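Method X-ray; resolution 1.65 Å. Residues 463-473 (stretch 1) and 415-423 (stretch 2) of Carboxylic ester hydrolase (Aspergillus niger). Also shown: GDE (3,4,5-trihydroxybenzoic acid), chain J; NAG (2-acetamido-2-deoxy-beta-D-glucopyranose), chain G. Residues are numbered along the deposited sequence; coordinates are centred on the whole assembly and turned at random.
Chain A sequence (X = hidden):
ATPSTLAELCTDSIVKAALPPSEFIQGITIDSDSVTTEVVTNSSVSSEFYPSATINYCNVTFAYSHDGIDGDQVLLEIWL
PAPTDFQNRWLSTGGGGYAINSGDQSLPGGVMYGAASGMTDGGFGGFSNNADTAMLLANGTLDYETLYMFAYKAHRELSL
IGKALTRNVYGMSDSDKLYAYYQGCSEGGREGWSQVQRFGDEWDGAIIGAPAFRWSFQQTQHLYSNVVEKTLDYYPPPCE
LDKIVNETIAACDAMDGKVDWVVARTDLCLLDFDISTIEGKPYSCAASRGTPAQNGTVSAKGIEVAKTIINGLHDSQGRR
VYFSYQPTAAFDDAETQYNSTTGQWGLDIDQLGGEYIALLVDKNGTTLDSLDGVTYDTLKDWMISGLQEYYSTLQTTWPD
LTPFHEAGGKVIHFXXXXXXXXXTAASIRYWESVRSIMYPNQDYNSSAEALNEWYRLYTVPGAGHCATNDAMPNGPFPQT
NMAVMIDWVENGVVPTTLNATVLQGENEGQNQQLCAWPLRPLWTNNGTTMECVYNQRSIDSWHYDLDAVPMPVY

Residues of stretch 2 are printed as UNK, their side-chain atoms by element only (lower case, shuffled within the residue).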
ATOM      1  N   ALA A 463       0.433  12.902  -5.150  1.00 26.77           N
ATOM      2  CA  ALA A 463       1.285  11.706  -5.173  1.00 25.64           C
ATOM      3  C   ALA A 463       0.617  10.557  -5.955  1.00 24.08           C
ATOM      4  O   ALA A 463      -0.642  10.486  -6.056  1.00 27.10           O
ATOM      5  CB  ALA A 463       1.594  11.272  -3.754  1.00 28.24           C
ATOM      6  N   GLY A 464       1.473   9.728  -6.486  1.00 25.00           N
ATOM      7  CA  GLY A 464       1.090   8.563  -7.292  1.00 28.16           C
ATOM      8  C   GLY A 464       0.906   7.371  -6.369  1.00 28.69           C
ATOM      9  O   GLY A 464       0.356   7.557  -5.268  1.00 28.92           O
ATOM     10  N   HIS A 465       1.381   6.222  -6.818  1.00 30.31           N
ATOM     11  CA  HIS A 465       1.204   4.950  -6.095  1.00 30.02           C
ATOM     12  C   HIS A 465       2.438   4.711  -5.226  1.00 27.06           C
ATOM     13  O   HIS A 465       3.442   4.303  -5.761  1.00 26.95           O
ATOM     14  CB  HIS A 465       0.942   3.810  -7.065  1.00 33.77           C
ATOM     15  CG  HIS A 465       0.755   2.543  -6.321  1.00 32.50           C
ATOM     16  ND1 HIS A 465      -0.154   2.441  -5.262  1.00 33.32           N
ATOM     17  CD2 HIS A 465       1.367   1.357  -6.442  1.00 33.17           C
ATOM     18  CE1 HIS A 465      -0.068   1.212  -4.773  1.00 33.47           C
ATOM     19  NE2 HIS A 465       0.842   0.559  -5.486  1.00 32.89           N
ATOM     20  N   CYS A 466       2.332   5.028  -3.943  1.00 28.91           N
ATOM     21  CA  CYS A 466       3.424   4.852  -2.966  1.00 31.79           C
ATOM     22  C   CYS A 466       4.686   5.568  -3.445  1.00 27.83           C
ATOM     23  O   CYS A 466       5.776   5.025  -3.257  1.00 28.13           O
ATOM     24  CB  CYS A 466       3.730   3.375  -2.804  1.00 35.33           C
ATOM     25  SG  CYS A 466       2.340   2.518  -2.024  0.78 39.69           S
ATOM     26  N   ALA A 467       4.530   6.698  -4.115  1.00 28.19           N
ATOM     27  CA  ALA A 467       5.692   7.411  -4.704  1.00 27.99           C
ATOM     28  C   ALA A 467       5.234   8.781  -5.120  1.00 26.55           C
ATOM     29  O   ALA A 467       4.014   9.018  -5.284  1.00 29.17           O
ATOM     30  CB  ALA A 467       6.294   6.691  -5.877  1.00 29.15           C
ATOM     31  N   THR A 468       6.217   9.634  -5.352  1.00 28.35           N
ATOM     32  CA  THR A 468       5.970  10.968  -5.957  1.00 29.59           C
ATOM     33  C   THR A 468       5.489  10.764  -7.396  1.00 30.17           C
ATOM     34  O   THR A 468       5.688   9.668  -8.001  1.00 30.28           O
ATOM     35  CB  THR A 468       7.222  11.845  -5.874  1.00 30.20           C
ATOM     36  OG1 THR A 468       8.298  11.116  -6.450  1.00 30.91           O
ATOM     37  CG2 THR A 468       7.556  12.188  -4.445  1.00 34.03           C
ATOM     38  N   ASN A 469       4.954  11.849  -7.926  1.00 31.56           N
ATOM     39  CA  ASN A 469       4.310  11.881  -9.259  1.00 31.30           C
ATOM     40  C   ASN A 469       5.085  12.898 -10.127  1.00 31.56           C
ATOM     41  O   ASN A 469       5.036  14.065  -9.785  1.00 31.41           O
ATOM     42  CB  ASN A 469       2.859  12.262  -9.069  1.00 28.60           C
ATOM     43  CG  ASN A 469       2.054  12.219 -10.356  1.00 28.28           C
ATOM     44  OD1 ASN A 469       2.630  12.076 -11.457  1.00 31.58           O
ATOM     45  ND2 ASN A 469       0.761  12.433 -10.183  1.00 29.46           N
ATOM     46  N   ASP A 470       5.670  12.443 -11.222  1.00 34.24           N
ATOM     47  CA  ASP A 470       6.472  13.306 -12.134  1.00 36.87           C
ATOM     48  C   ASP A 470       5.575  14.351 -12.788  1.00 37.94           C
ATOM     49  O   ASP A 470       6.139  15.349 -13.233  1.00 40.94           O
ATOM     50  CB  ASP A 470       7.171  12.471 -13.198  1.00 42.01           C
ATOM     51  CG  ASP A 470       8.325  11.674 -12.625  1.00 49.79           C
ATOM     52  OD1 ASP A 470       8.712  11.938 -11.425  1.00 54.25           O
ATOM     53  OD2 ASP A 470       8.792  10.774 -13.352  1.00 53.52           O
ATOM     54  N   ALA A 471       4.264  14.127 -12.859  1.00 35.90           N
ATOM     55  CA  ALA A 471       3.294  15.108 -13.379  1.00 37.84           C
ATOM     56  C   ALA A 471       3.070  16.237 -12.372  1.00 41.52           C
ATOM     57  O   ALA A 471       2.680  17.337 -12.814  1.00 36.06           O
ATOM     58  CB  ALA A 471       2.004  14.424 -13.765  1.00 41.24           C
ATOM     59  N   MET A 472       3.235  15.992 -11.059  1.00 34.33           N
ATOM     60  CA  MET A 472       2.984  16.993 -10.003  1.00 33.42           C
ATOM     61  C   MET A 472       4.197  16.994  -9.074  1.00 35.50           C
ATOM     62  O   MET A 472       4.114  16.684  -7.872  1.00 33.44           O
ATOM     63  CB  MET A 472       1.660  16.773  -9.271  1.00 32.55           C
ATOM     64  CG  MET A 472       0.444  17.025 -10.158  1.00 33.62           C
ATOM     65  SD  MET A 472      -1.149  16.916  -9.407  1.00 34.06           S
ATOM     66  CE  MET A 472      -1.444  15.156  -9.642  1.00 35.29           C
ATOM     67  N   PRO A 473       5.384  17.370  -9.618  1.00 37.32           N
ATOM     68  CA  PRO A 473       6.639  17.301  -8.872  1.00 35.38           C
ATOM     69  C   PRO A 473       6.772  18.285  -7.706  1.00 35.20           C
ATOM     70  O   PRO A 473       7.662  18.081  -6.898  1.00 36.49           O
ATOM     71  CB  PRO A 473       7.709  17.584  -9.944  1.00 42.36           C
ATOM     72  CG  PRO A 473       6.993  18.473 -10.954  1.00 44.78           C
ATOM     73  CD  PRO A 473       5.576  17.940 -10.978  1.00 41.21           C
ATOM     74  N   UNK A 415      -2.056   7.761   1.838  1.00 23.39           N
ATOM     75  CA  UNK A 415      -2.460   7.358   0.481  1.00 23.10           C
ATOM     76  C   UNK A 415      -2.296   8.539  -0.489  1.00 23.29           C
ATOM     77  O   UNK A 415      -2.809   9.626  -0.170  1.00 23.64           O
ATOM     78  c   UNK A 415      -3.895   6.821   0.533  1.00 23.90           C
ATOM     79  c   UNK A 415      -4.004   6.010  -1.940  1.00 25.31           C
ATOM     80  c   UNK A 415      -4.244   5.929  -0.596  1.00 22.76           C
ATOM     81  c   UNK A 415      -5.154   4.168  -1.560  1.00 24.08           C
ATOM     82  n   UNK A 415      -4.561   4.888  -2.533  1.00 23.38           N
ATOM     83  n   UNK A 415      -4.983   4.765  -0.393  1.00 24.07           N
ATOM     84  N   UNK A 416      -1.671   8.335  -1.628  1.00 24.75           N
ATOM     85  CA  UNK A 416      -1.556   9.401  -2.635  1.00 26.44           C
ATOM     86  C   UNK A 416      -2.894   9.808  -3.218  1.00 26.67           C
ATOM     87  O   UNK A 416      -3.702   8.941  -3.561  1.00 25.25           O
ATOM     88  N   UNK A 417      -3.129  11.110  -3.394  1.00 26.77           N
ATOM     89  CA  UNK A 417      -4.384  11.646  -3.978  1.00 29.05           C
ATOM     90  C   UNK A 417      -4.481  11.251  -5.454  1.00 26.53           C
ATOM     91  O   UNK A 417      -5.632  11.203  -5.930  1.00 29.84           O
ATOM     92  c   UNK A 417      -4.435  13.188  -3.848  1.00 30.85           C
ATOM     93  c   UNK A 417      -5.194  13.605  -2.613  1.00 34.26           C
ATOM     94  o   UNK A 417      -6.417  13.469  -2.640  1.00 37.77           O
ATOM     95  o   UNK A 417      -4.548  14.094  -1.643  1.00 36.58           O
ATOM     96  N   UNK A 418      -3.370  11.004  -6.129  1.00 27.68           N
ATOM     97  CA  UNK A 418      -3.370  10.703  -7.583  1.00 28.57           C
ATOM     98  C   UNK A 418      -2.930   9.247  -7.811  1.00 27.92           C
ATOM     99  O   UNK A 418      -2.278   8.906  -8.834  1.00 25.98           O
ATOM    100  c   UNK A 418      -2.530  11.713  -8.342  1.00 31.14           C
ATOM    101  N   UNK A 419      -3.259   8.359  -6.845  1.00 26.38           N
ATOM    102  CA  UNK A 419      -2.873   6.939  -6.954  1.00 24.55           C
ATOM    103  C   UNK A 419      -3.702   6.324  -8.097  1.00 22.11           C
ATOM    104  O   UNK A 419      -4.929   6.378  -8.030  1.00 25.60           O
ATOM    105  c   UNK A 419      -2.479   4.880  -5.526  1.00 26.85           C
ATOM    106  c   UNK A 419      -3.127   6.229  -5.612  1.00 25.40           C
ATOM    107  o   UNK A 419      -2.355   4.186  -6.584  1.00 27.35           O
ATOM    108  o   UNK A 419      -2.009   4.552  -4.411  1.00 26.58           O
ATOM    109  N   UNK A 420      -3.021   5.730  -9.029  1.00 23.36           N
ATOM    110  CA  UNK A 420      -3.583   5.125 -10.247  1.00 25.81           C
ATOM    111  C   UNK A 420      -3.684   3.612 -10.111  1.00 27.66           C
ATOM    112  O   UNK A 420      -4.103   2.955 -11.080  1.00 26.30           O
ATOM    113  c   UNK A 420      -2.687   5.428 -11.452  1.00 27.76           C
ATOM    114  c   UNK A 420       1.000   5.629 -10.635  1.00 31.12           C
ATOM    115  c   UNK A 420       0.514   3.409 -11.334  1.00 33.83           C
ATOM    116  c   UNK A 420      -0.820   3.756 -11.487  1.00 27.03           C
ATOM    117  c   UNK A 420       1.424   4.341 -10.882  1.00 31.56           C
ATOM    118  c   UNK A 420      -0.327   5.983 -10.818  1.00 28.41           C
ATOM    119  c   UNK A 420      -1.250   5.045 -11.286  1.00 26.50           C
ATOM    120  N   UNK A 421      -3.255   3.075  -8.961  1.00 24.96           N
ATOM    121  CA  UNK A 421      -3.127   1.607  -8.785  1.00 24.89           C
ATOM    122  C   UNK A 421      -4.142   1.155  -7.735  1.00 25.68           C
ATOM    123  O   UNK A 421      -4.670   0.064  -7.891  1.00 24.21           O
ATOM    124  c   UNK A 421      -1.718   1.212  -8.479  1.00 27.06           C
ATOM    125  o   UNK A 421      -1.544  -0.198  -8.427  1.00 26.15           O
ATOM    126  N   UNK A 422      -4.301   1.930  -6.662  1.00 25.85           N
ATOM    127  CA  UNK A 422      -5.290   1.683  -5.587  1.00 24.71           C
ATOM    128  C   UNK A 422      -6.055   2.948  -5.381  1.00 24.67           C
ATOM    129  O   UNK A 422      -5.457   3.977  -5.041  1.00 25.56           O
ATOM    130  c   UNK A 422      -4.595   1.207  -4.300  1.00 24.73           C
ATOM    131  c   UNK A 422      -5.660   0.907  -3.257  1.00 24.49           C
ATOM    132  c   UNK A 422      -3.646   0.043  -4.612  1.00 27.78           C
ATOM    133  c   UNK A 422      -2.967  -0.579  -3.424  1.00 29.87           C
ATOM    134  N   UNK A 423      -7.397   2.936  -5.530  1.00 24.00           N
ATOM    135  CA  UNK A 423      -8.166   4.150  -5.342  1.00 25.63           C
ATOM    136  C   UNK A 423      -7.934   4.776  -3.961  1.00 26.70           C
ATOM    137  O   UNK A 423      -8.069   4.120  -2.964  1.00 23.27           O
ATOM    138  c   UNK A 423      -8.251   1.780  -5.893  1.00 24.06           C
ATOM    139  c   UNK A 423      -9.606   3.705  -5.499  1.00 25.41           C
ATOM    140  c   UNK A 423      -9.501   2.508  -6.368  1.00 24.80           C
TER
HETATM  141  OAA GDE J 603       1.996  -3.812  -4.206  0.99 26.88           O
HETATM  142  OAB GDE J 603       2.030  -2.353  -5.870  0.99 31.84           O
HETATM  143  OAC GDE J 603      -2.366  -6.394  -5.081  0.96 23.14           O
HETATM  144  OAD GDE J 603      -2.854  -2.237  -7.385  0.99 23.99           O
HETATM  145  OAE GDE J 603      -3.871  -4.591  -6.630  0.90 22.20           O
HETATM  146  CAF GDE J 603      -0.469  -4.823  -5.126  0.99 25.42           C
HETATM  147  CAG GDE J 603      -0.715  -2.699  -6.302  0.95 24.79           C
HETATM  148  CAH GDE J 603       1.445  -3.240  -5.195  1.00 30.77           C
HETATM  149  CAI GDE J 603      -1.783  -5.169  -5.480  1.00 24.04           C
HETATM  150  CAJ GDE J 603      -2.030  -3.063  -6.693  0.99 25.67           C
HETATM  151  CAK GDE J 603       0.038  -3.623  -5.596  0.95 25.39           C
HETATM  152  CAL GDE J 603      -2.542  -4.257  -6.261  0.94 24.98           C
HETATM  153  C1  NAG G   2       6.214  16.471 -20.319  1.00 85.81           C
HETATM  154  C2  NAG G   2       7.416  15.641 -19.925  0.69 84.43           C
HETATM  155  C3  NAG G   2       8.747  16.202 -20.385  0.65 89.22           C
HETATM  156  C4  NAG G   2       8.681  16.590 -21.860  0.60 91.80           C
HETATM  157  C5  NAG G   2       7.505  17.553 -22.091  0.60 97.09           C
HETATM  158  C6  NAG G   2       7.313  17.886 -23.561  1.00 94.06           C
HETATM  159  C7  NAG G   2       7.170  14.353 -17.882  0.94 75.78           C
HETATM  160  C8  NAG G   2       7.151  14.419 -16.397  0.85 79.37           C
HETATM  161  N2  NAG G   2       7.380  15.514 -18.484  0.92 77.02           N
HETATM  162  O3  NAG G   2       9.695  15.152 -20.157  0.91 87.41           O
HETATM  163  O4  NAG G   2       9.931  17.174 -22.257  0.90 91.67           O
HETATM  164  O5  NAG G   2       6.263  16.981 -21.651  0.70 94.68           O
HETATM  165  O6  NAG G   2       6.754  16.733 -24.196  0.90 95.97           O
HETATM  166  O7  NAG G   2       6.995  13.298 -18.457  0.95 83.60           O
HETATM  167  O   HOH W   1      -0.444   6.127  -2.956  1.00 24.41           O

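Position 415 carries one carbon followed by a five-membered ring of three carbons and two nitrogens, and its CA-to-CB bond points away from stretch 1, which it does not touch. The ring is the imidazole of histidine: H415. Its closest approach is CD2 to G464 O, 5.7 Å. The ring instead serves its own stretch, NE2 donating to the backbone O of position 422 at 2.8 Å.

Position 416 has no side-chain atoms, and its bare CA sits 3.7 Å from G464 O. It is therefore glycine, G416. The coordinates show how little space there is here: an ideal CB would lie 2.3 Å from G464 O and 2.8 Å from A463 O, both clashes.

Position 417 shows two carbons, the second bearing two oxygens. Its CA-to-CB bond points sideways, and its nearest side-chain approach to stretch 1 is CB to A463 N at 5.0 Å. This short carboxylate is aspartate, D417; both oxygens are hydrogen-bonded elsewhere in the structure.

Position 418 has a single side-chain carbon, CB, which packs 3.8 Å from M472 CE, an apolar contact, and lies 3.8 Å from N469 ND2. It is alanine, A418. Its backbone N donates to A463 O at 2.8 Å, with an N-H...O angle of 135°.

Position 419 again has two carbons, the second with two oxygens, one of which accepts a hydrogen bond from H465 ND1: aspartate, D419. With chi1 at -167° (t), the carboxylate comes nearer to stretch 1 although CA-to-CB points sideways. The bond from H465 ND1 to OD2 is 2.9 Å at 176°, almost linear and near the plane of the imidazole. OD1 accepts from two backbone amides, the N of position 421 at 2.8 Å and the N of position 422 at 3.0 Å, which anchors the carboxylate to its own loop.

Position 420 has one carbon leading to a ring of six carbons with no hydroxyl. H465 CB lies over one face, 4.2 Å from the ring centroid and 23° off the normal, a CH-pi contact. This is phenylalanine, F420.

Position 421 has one carbon and one oxygen. Its CA-to-CB bond points toward stretch 1, and CB sits over a face of the H465 ring, 3.6 Å from its centroid and 14° off the normal. Hence serine, S421. OG is 2.6 Å from GDE OAD, a hydrogen bond in which either could donate.

Position 422 has four carbons, forked at the first, with one arm two carbons long whose end reaches H465 CE1: isoleucine, I422. The CD1 to H465 CE1 distance is 3.7 Å.

Position 423 has three carbons closing a ring onto its backbone N, out of reach of stretch 1: proline, P423.

The contact centres on H465, which has 105 Å² covered out of 418 Å² buried in total. D419 fixes the imidazole at ND1 while S421 CB covers a face, leaving NE2 to donate to GDE OAB at 3.2 Å. A water links the two stretches through four hydrogen bonds, donating to D419 OD2 (2.7 Å) and G464 O (2.8 Å) and accepting from G416 N (2.9 Å) and C466 N (3.1 Å).

Stretch 2, residues 415-423: HGDADFSIP
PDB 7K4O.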